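PDB 2DUR: vesicular integral-membrane protein VIP36 from Canis lupus familiaris, which acts as an intracellular lectin of the early secretory pathway, binding high-mannose glycans with the help of calcium and helping to transport and sort glycoproteins that carry them. Local coordinates for residues L12-Y16 with L35-V40; R170-G174 with V230-E236. All blocks are in the same frame, centred on the assembly; numbering follows the deposited sequence.

How the contacts relate
Both contacts belong to the lumenal part of the lectin and lie away from its calcium and mannose sites, with centres 33 Å apart and nearest atoms about 15 Å apart. They share no segment, but each touches the eight-stranded sheet: contact 1 at the loop between the edge strand 34-35 and its neighbour 40-43, contact 2 at the end of strand 165-172. Contact 1 is partly buried; a tyrosine ring and aliphatic side chains form its inner side, and one lysine bonded to neutral oxygens its solvent side. Contact 2 is a surface contact, ruled by a salt bridge between an arginine after the strand and a glutamate in a short helix, with valine packing beside it.

Contact 1: L12-Y16 with L35-V40; sequences LIKPY and LTSQYV
Tyr-16 lays its ring against the turn 35-40, packing the N-terminal segment on the edge of the eight-stranded sheet of the lectin beta sandwich. Val-40 CG2 sits over one face in a CH-pi contact, 4.0 Å from the ring centroid of Tyr-16 and 10° off the normal, while Lys-14 CA covers the opposite face. Thr-36 O lies at the ring's edge, 3.5 Å from Tyr-16 CE1. Leu-35 CD1 comes within 3.8 Å of Tyr-16 CD1, and Leu-12 CD2 meets Val-40 CG2 at 4.0 Å. On the exposed side Lys-14 NZ hydrogen-bonds two oxygens: Gln-38 O at 2.7 Å, in the carbonyl plane on a lone pair, and Gln-38 OE1 at 2.8 Å, well above the amide plane. A bend at chi2 (-49°) folds the Gln-38 amide back to reach that nitrogen. Behind this shell, Thr-36 OG1 accepts from the backbone N of Gln-38 and Tyr-39, an ST turn and ST motif. Tyr-16 OH hydrogen-bonds Ile-221 O of strand 217-227; the backbones of Met-223 and Ile-220 there bond those of Leu-12 and Val-40, while Trp-27, Phe-29 and Ile-53 from strands 27-31 and 49-55 pack against the inner aliphatic side chains.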
# COMPACT_ATOMS: atom_id res chain seq x y z
N LEU A 12 -1.09 1.29 -12.72
CA LEU A 12 -1.83 2.53 -12.87
C LEU A 12 -0.83 3.52 -13.43
O LEU A 12 0.13 3.90 -12.76
CB LEU A 12 -2.35 3.00 -11.50
CG LEU A 12 -2.98 4.41 -11.46
CD1 LEU A 12 -4.48 4.33 -11.80
CD2 LEU A 12 -2.74 5.12 -10.12
N ILE A 13 -1.02 3.93 -14.68
CA ILE A 13 -0.02 4.78 -15.33
C ILE A 13 -0.74 5.88 -16.11
O ILE A 13 -1.71 5.58 -16.83
CB ILE A 13 0.87 3.95 -16.31
CG1 ILE A 13 1.60 2.82 -15.55
CG2 ILE A 13 1.89 4.83 -16.98
CD1 ILE A 13 2.35 1.83 -16.44
N LYS A 14 -0.30 7.12 -15.95
CA LYS A 14 -0.94 8.24 -16.66
C LYS A 14 -0.92 7.99 -18.18
O LYS A 14 0.06 7.44 -18.69
CB LYS A 14 -0.46 9.65 -16.24
CG LYS A 14 1.03 9.96 -16.18
CD LYS A 14 1.20 11.37 -15.58
CE LYS A 14 2.33 11.47 -14.54
NZ LYS A 14 2.30 12.72 -13.65
N PRO A 15 -2.02 8.36 -18.88
CA PRO A 15 -3.12 9.22 -18.43
C PRO A 15 -4.28 8.46 -17.76
O PRO A 15 -5.40 8.99 -17.63
CB PRO A 15 -3.58 9.88 -19.73
CG PRO A 15 -3.35 8.79 -20.78
CD PRO A 15 -2.26 7.88 -20.26
N TYR A 16 -3.99 7.23 -17.35
CA TYR A 16 -4.93 6.36 -16.66
C TYR A 16 -5.94 5.84 -17.65
O TYR A 16 -6.84 6.55 -18.13
CB TYR A 16 -5.53 7.04 -15.42
CG TYR A 16 -4.45 7.70 -14.59
CD1 TYR A 16 -4.46 9.08 -14.38
CD2 TYR A 16 -3.38 6.96 -14.07
CE1 TYR A 16 -3.47 9.70 -13.64
CE2 TYR A 16 -2.38 7.57 -13.33
CZ TYR A 16 -2.42 8.94 -13.12
OH TYR A 16 -1.46 9.59 -12.39
N LEU A 35 -9.35 12.43 -10.12
CA LEU A 35 -8.32 12.25 -11.14
C LEU A 35 -7.97 13.60 -11.75
O LEU A 35 -8.85 14.45 -11.96
CB LEU A 35 -8.89 11.38 -12.27
CG LEU A 35 -9.11 9.87 -12.35
CD1 LEU A 35 -7.82 9.09 -12.67
CD2 LEU A 35 -9.80 9.31 -11.13
N THR A 36 -6.68 13.80 -12.02
CA THR A 36 -6.23 14.77 -13.03
C THR A 36 -5.42 13.97 -14.07
O THR A 36 -5.22 12.76 -13.93
CB THR A 36 -5.38 15.92 -12.42
OG1 THR A 36 -4.12 15.41 -11.94
CG2 THR A 36 -6.10 16.59 -11.25
N SER A 37 -4.95 14.65 -15.11
CA SER A 37 -4.12 14.00 -16.12
C SER A 37 -2.75 13.62 -15.56
O SER A 37 -2.04 12.82 -16.18
CB SER A 37 -3.93 14.95 -17.31
OG SER A 37 -3.23 16.10 -16.89
N GLN A 38 -2.39 14.17 -14.40
CA GLN A 38 -1.06 13.98 -13.82
C GLN A 38 -0.98 13.15 -12.55
O GLN A 38 0.10 12.69 -12.17
CB GLN A 38 -0.38 15.33 -13.57
CG GLN A 38 -0.01 16.07 -14.87
CD GLN A 38 0.74 15.18 -15.87
OE1 GLN A 38 1.87 14.71 -15.60
NE2 GLN A 38 0.12 14.93 -17.02
N TYR A 39 -2.10 12.99 -11.86
CA TYR A 39 -2.10 12.22 -10.61
C TYR A 39 -3.50 11.76 -10.27
O TYR A 39 -4.48 12.35 -10.73
CB TYR A 39 -1.52 13.02 -9.43
CG TYR A 39 -2.17 14.37 -9.16
CD1 TYR A 39 -3.41 14.46 -8.50
CD2 TYR A 39 -1.55 15.55 -9.58
CE1 TYR A 39 -4.01 15.70 -8.25
CE2 TYR A 39 -2.15 16.79 -9.34
CZ TYR A 39 -3.37 16.86 -8.68
OH TYR A 39 -3.96 18.09 -8.45
N VAL A 40 -3.57 10.71 -9.47
CA VAL A 40 -4.81 10.31 -8.81
C VAL A 40 -4.72 10.87 -7.39
O VAL A 40 -3.71 10.68 -6.71
CB VAL A 40 -4.94 8.78 -8.81
CG1 VAL A 40 -6.13 8.33 -7.93
CG2 VAL A 40 -5.12 8.29 -10.24

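Contact 2: R170-G174 with V230-E236; sequences RYSRG and VEHTPDE
Arg-173 reaches across to Glu-236 in an end-on, two-nitrogen salt bridge, and Glu-236 also closes the capping box of helix 234-238. This surface contact joins the end of strand 165-172 in the lectin beta sandwich to the segment that follows strand 217-227. NH1 of Arg-173 donates to Glu-236 OE1 at 3.3 Å and NH2 of Arg-173 to Glu-236 OE2 at 3.2 Å, both with N-H...O angles of 160°. The oxygens lie close to the guanidinium plane, but the nitrogens approach from above the carboxylate plane, the two planes being 54° apart. These are rather long bonds of a tilted pair. The arginine chain runs out from the backbone and turns at chi3 (72°), which swings the guanidinium toward the helix; NH1 also comes within 2.9 Å of Glu-231 O.

Val-230 has the next largest share of the contact. Its CG1 rests on the aliphatic part of Arg-173, 3.7 Å from CD of that residue, and its CG2 lies 3.6 Å from Ser-172 OG. That hydroxyl is hydrogen-bonded to Asp-63, whose other carboxylate oxygen receives His-232 NE2, so one acidic residue ties both segments together from outside. The His-232 ring packs edge-to-face with Trp-241, while its ND1 is buried by the contact with no hydrogen-bond partner in the model.

The helix start holds the carboxylate in place. Thr-233 is the N-cap, its OG1 accepting from Glu-236 N; in return, Thr-233 N donates to Glu-236 OE1 at 2.9 Å. OE1 of Glu-236 is therefore gripped twice, by Thr-233 N and Arg-173 NH1, which come at it from opposite faces of the carboxylate.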
# COMPACT_ATOMS: atom_id res chain seq x y z
N ARG A 170 8.15 -5.72 -2.48
CA ARG A 170 8.55 -6.93 -3.19
C ARG A 170 8.07 -8.13 -2.40
O ARG A 170 8.26 -8.18 -1.19
CB ARG A 170 10.08 -7.00 -3.34
CG ARG A 170 10.56 -8.20 -4.16
CD ARG A 170 12.11 -8.27 -4.15
NE ARG A 170 12.62 -9.43 -4.90
CZ ARG A 170 12.83 -10.66 -4.41
NH1 ARG A 170 12.61 -10.96 -3.11
NH2 ARG A 170 13.29 -11.61 -5.22
N TYR A 171 7.46 -9.09 -3.08
CA TYR A 171 7.03 -10.29 -2.41
C TYR A 171 7.41 -11.51 -3.25
O TYR A 171 6.99 -11.63 -4.39
CB TYR A 171 5.51 -10.23 -2.15
CG TYR A 171 5.03 -11.47 -1.42
CD1 TYR A 171 5.51 -11.77 -0.13
CD2 TYR A 171 4.17 -12.37 -2.03
CE1 TYR A 171 5.09 -12.93 0.55
CE2 TYR A 171 3.75 -13.55 -1.38
CZ TYR A 171 4.22 -13.82 -0.08
OH TYR A 171 3.83 -14.95 0.58
N SER A 172 8.20 -12.42 -2.67
CA SER A 172 8.64 -13.61 -3.40
C SER A 172 9.15 -14.64 -2.41
O SER A 172 10.00 -14.31 -1.55
CB SER A 172 9.77 -13.25 -4.38
OG SER A 172 10.26 -14.43 -5.05
N ARG A 173 8.65 -15.87 -2.55
CA ARG A 173 9.12 -17.01 -1.73
C ARG A 173 9.10 -16.67 -0.23
O ARG A 173 10.02 -17.01 0.54
CB ARG A 173 10.52 -17.45 -2.18
CG ARG A 173 10.54 -17.96 -3.64
CD ARG A 173 11.90 -18.51 -4.02
NE ARG A 173 12.11 -19.78 -3.34
CZ ARG A 173 11.74 -20.97 -3.81
NH1 ARG A 173 11.15 -21.10 -5.00
NH2 ARG A 173 11.99 -22.04 -3.07
N GLY A 174 8.02 -16.01 0.19
CA GLY A 174 7.82 -15.71 1.60
C GLY A 174 8.55 -14.50 2.13
O GLY A 174 8.36 -14.12 3.28
N VAL A 230 11.00 -16.09 -11.08
CA VAL A 230 11.54 -16.88 -9.99
C VAL A 230 11.09 -18.32 -10.17
O VAL A 230 9.90 -18.60 -10.39
CB VAL A 230 11.08 -16.32 -8.62
CG1 VAL A 230 11.49 -17.27 -7.48
CG2 VAL A 230 11.65 -14.92 -8.38
N GLU A 231 12.06 -19.23 -10.08
CA GLU A 231 11.78 -20.63 -10.21
C GLU A 231 10.90 -21.18 -9.09
O GLU A 231 11.15 -20.91 -7.91
CB GLU A 231 13.09 -21.43 -10.24
CG GLU A 231 12.91 -22.87 -10.69
CD GLU A 231 14.12 -23.73 -10.41
OE1 GLU A 231 14.35 -24.66 -11.21
OE2 GLU A 231 14.83 -23.50 -9.39
N HIS A 232 9.90 -21.95 -9.48
CA HIS A 232 9.20 -22.84 -8.55
C HIS A 232 9.27 -24.26 -9.11
O HIS A 232 9.06 -24.47 -10.30
CB HIS A 232 7.76 -22.40 -8.35
CG HIS A 232 7.64 -21.02 -7.78
ND1 HIS A 232 7.68 -20.77 -6.43
CD2 HIS A 232 7.50 -19.82 -8.38
CE1 HIS A 232 7.57 -19.47 -6.22
NE2 HIS A 232 7.45 -18.87 -7.39
N THR A 233 9.55 -25.23 -8.25
CA THR A 233 9.64 -26.63 -8.69
C THR A 233 8.24 -27.21 -8.97
O THR A 233 7.24 -26.66 -8.48
CB THR A 233 10.37 -27.50 -7.66
OG1 THR A 233 9.61 -27.52 -6.44
CG2 THR A 233 11.78 -26.95 -7.41
N PRO A 234 8.14 -28.29 -9.77
CA PRO A 234 6.86 -29.00 -9.97
C PRO A 234 6.11 -29.31 -8.66
O PRO A 234 4.88 -29.20 -8.62
CB PRO A 234 7.28 -30.30 -10.67
CG PRO A 234 8.48 -29.89 -11.47
CD PRO A 234 9.22 -28.89 -10.60
N ASP A 235 6.84 -29.67 -7.61
CA ASP A 235 6.25 -29.86 -6.28
C ASP A 235 5.62 -28.57 -5.74
O ASP A 235 4.46 -28.56 -5.32
CB ASP A 235 7.30 -30.40 -5.29
CG ASP A 235 7.67 -31.84 -5.58
OD1 ASP A 235 6.79 -32.73 -5.44
OD2 ASP A 235 8.85 -32.09 -5.93
N GLU A 236 6.39 -27.48 -5.75
CA GLU A 236 5.91 -26.15 -5.34
C GLU A 236 4.72 -25.69 -6.20
O GLU A 236 3.72 -25.20 -5.67
CB GLU A 236 7.06 -25.12 -5.36
CG GLU A 236 8.16 -25.37 -4.31
CD GLU A 236 9.49 -24.65 -4.59
OE1 GLU A 236 9.62 -23.94 -5.62
OE2 GLU A 236 10.43 -24.79 -3.78